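Local coordinates for Slr0280 protein (Synechocystis sp., PDB 5H3K), which is of unknown function but carries a NAGPA-type phosphodiester glycosidase region, and so probably hydrolyses a sugar phosphodiester, at residues A[353-358]-A[370-375]. Numbering follows the deposited sequence.
Sequences AVWSQQ and AIAWND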
loop_
_atom_site.group_PDB
_atom_site.type_symbol
_atom_site.label_atom_id
_atom_site.label_comp_id
_atom_site.label_asym_id
_atom_site.label_seq_id
_atom_site.Cartn_x
_atom_site.Cartn_y
_atom_site.Cartn_z
ATOM N N ALA A 353 -8.494 -10.647 -10.128
ATOM C CA ALA A 353 -8.358 -11.760 -9.200
ATOM C C ALA A 353 -7.844 -11.360 -7.824
ATOM O O ALA A 353 -6.883 -10.605 -7.702
ATOM C CB ALA A 353 -7.452 -12.829 -9.795
ATOM N N VAL A 354 -8.486 -11.879 -6.780
ATOM C CA VAL A 354 -7.964 -11.739 -5.419
ATOM C C VAL A 354 -8.311 -13.023 -4.694
ATOM O O VAL A 354 -9.494 -13.350 -4.564
ATOM C CB VAL A 354 -8.629 -10.572 -4.635
ATOM C CG1 VAL A 354 -8.095 -10.530 -3.214
ATOM C CG2 VAL A 354 -8.425 -9.204 -5.316
ATOM N N TRP A 355 -7.309 -13.766 -4.227
ATOM C CA TRP A 355 -7.610 -14.975 -3.444
ATOM C C TRP A 355 -6.589 -15.273 -2.344
ATOM O O TRP A 355 -5.407 -14.923 -2.456
ATOM C CB TRP A 355 -7.841 -16.201 -4.352
ATOM C CG TRP A 355 -6.629 -16.909 -4.968
ATOM C CD1 TRP A 355 -6.063 -18.084 -4.549
ATOM C CD2 TRP A 355 -5.900 -16.520 -6.152
ATOM N NE1 TRP A 355 -5.026 -18.442 -5.386
ATOM C CE2 TRP A 355 -4.907 -17.506 -6.366
ATOM C CE3 TRP A 355 -5.991 -15.437 -7.031
ATOM C CZ2 TRP A 355 -4.009 -17.432 -7.442
ATOM C CZ3 TRP A 355 -5.095 -15.360 -8.082
ATOM C CH2 TRP A 355 -4.116 -16.355 -8.285
ATOM N N SER A 356 -7.051 -15.913 -1.278
ATOM C CA SER A 356 -6.162 -16.251 -0.167
ATOM C C SER A 356 -6.655 -17.487 0.548
ATOM O O SER A 356 -7.857 -17.650 0.742
ATOM C CB SER A 356 -6.029 -15.089 0.821
ATOM O OG SER A 356 -7.228 -14.872 1.524
ATOM N N GLN A 357 -5.718 -18.345 0.945
ATOM C CA GLN A 357 -6.042 -19.648 1.540
ATOM C C GLN A 357 -7.144 -20.400 0.775
ATOM O O GLN A 357 -8.077 -20.955 1.370
ATOM C CB GLN A 357 -6.340 -19.492 3.045
ATOM C CG GLN A 357 -5.173 -18.797 3.775
ATOM C CD GLN A 357 -5.389 -18.628 5.277
ATOM O OE1 GLN A 357 -4.450 -18.346 6.020
ATOM N NE2 GLN A 357 -6.624 -18.797 5.724
ATOM N N GLN A 358 -7.015 -20.387 -0.554
ATOM C CA GLN A 358 -7.944 -21.013 -1.503
ATOM C C GLN A 358 -9.357 -20.441 -1.474
ATOM O O GLN A 358 -10.292 -21.055 -1.980
ATOM C CB GLN A 358 -7.988 -22.541 -1.337
ATOM C CG GLN A 358 -6.682 -23.251 -1.691
ATOM C CD GLN A 358 -6.867 -24.750 -1.945
ATOM O OE1 GLN A 358 -7.910 -25.194 -2.429
ATOM N NE2 GLN A 358 -5.842 -25.528 -1.626
ATOM N N ALA A 370 -1.084 -11.749 -13.431
ATOM C CA ALA A 370 -1.330 -12.111 -12.041
ATOM C C ALA A 370 -0.102 -12.758 -11.430
ATOM O O ALA A 370 0.720 -13.358 -12.136
ATOM C CB ALA A 370 -2.551 -13.057 -11.929
ATOM N N ILE A 371 0.002 -12.640 -10.111
ATOM C CA ILE A 371 1.009 -13.341 -9.316
ATOM C C ILE A 371 0.306 -14.275 -8.333
ATOM O O ILE A 371 -0.761 -13.947 -7.820
ATOM C CB ILE A 371 1.934 -12.334 -8.563
ATOM C CG1 ILE A 371 3.112 -13.055 -7.898
ATOM C CG2 ILE A 371 1.152 -11.497 -7.536
ATOM C CD1 ILE A 371 4.032 -12.111 -7.095
ATOM N N ALA A 372 0.880 -15.447 -8.074
ATOM C CA ALA A 372 0.336 -16.328 -7.046
ATOM C C ALA A 372 1.484 -16.865 -6.220
ATOM O O ALA A 372 2.618 -16.913 -6.698
ATOM C CB ALA A 372 -0.467 -17.476 -7.675
ATOM N N TRP A 373 1.204 -17.265 -4.984
ATOM C CA TRP A 373 2.264 -17.688 -4.081
ATOM C C TRP A 373 1.762 -18.582 -2.970
ATOM O O TRP A 373 0.556 -18.665 -2.728
ATOM C CB TRP A 373 2.966 -16.461 -3.462
ATOM C CG TRP A 373 2.107 -15.677 -2.513
ATOM C CD1 TRP A 373 2.002 -15.855 -1.166
ATOM C CD2 TRP A 373 1.254 -14.571 -2.838
ATOM N NE1 TRP A 373 1.125 -14.947 -0.633
ATOM C CE2 TRP A 373 0.656 -14.141 -1.636
ATOM C CE3 TRP A 373 0.933 -13.907 -4.032
ATOM C CZ2 TRP A 373 -0.243 -13.073 -1.584
ATOM C CZ3 TRP A 373 0.031 -12.847 -3.983
ATOM C CH2 TRP A 373 -0.541 -12.438 -2.768
ATOM N N ASN A 374 2.688 -19.251 -2.286
ATOM C CA ASN A 374 2.328 -20.018 -1.096
ATOM C C ASN A 374 3.153 -19.549 0.104
ATOM O O ASN A 374 3.985 -18.635 -0.021
ATOM C CB ASN A 374 2.460 -21.536 -1.330
ATOM C CG ASN A 374 3.896 -21.970 -1.689
ATOM O OD1 ASN A 374 4.876 -21.331 -1.292
ATOM N ND2 ASN A 374 4.017 -23.072 -2.440
ATOM N N ASP A 375 2.937 -20.168 1.257
ATOM C CA ASP A 375 3.628 -19.739 2.475
ATOM C C ASP A 375 5.003 -20.375 2.641
ATOM O O ASP A 375 5.637 -20.254 3.693
ATOM C CB ASP A 375 2.769 -20.000 3.705
ATOM C CG ASP A 375 1.630 -19.037 3.813
ATOM O OD1 ASP A 375 1.572 -18.088 2.988
ATOM O OD2 ASP A 375 0.787 -19.223 4.714
#
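Trp-355 and Ala-372 sit on strands 354-356 and 369-373 of one mixed sheet, which run parallel to each other with strand 497-500 between them, antiparallel to both; the CA atoms of Trp-355 and Ala-372 are 8.8 Å apart. No hydrogen bond joins the two flanking strands directly; the contact is made by one indole reaching across the middle strand. With chi1 at 78° and chi2 at 102°, this indole leaves the backbone and turns its six-membered ring to the neighbour beyond. Its CZ2 meets the methyl CB of Ala-372 at 3.5 Å, with CH2 next to it at 3.9 Å from the same CB. The methyl approaches the indole obliquely. CH2 also lies 4.2 Å from the backbone O of Ile-371, a loose contact and no hydrogen bond; the side chain of Ile-371 points away from 353-358, to the opposite face, and touches Phe-381. The indole has further partners: NE1 donates to the carbonyl O of Phe-495, the ring stacks with Trp-360, and Phe-492 touches both it and Ala-372. On one face of the sheet, van der Waals packing of a small methyl against a buried aromatic ring thus links two strands separated by 497-500, while the polar N-H is satisfied outside them.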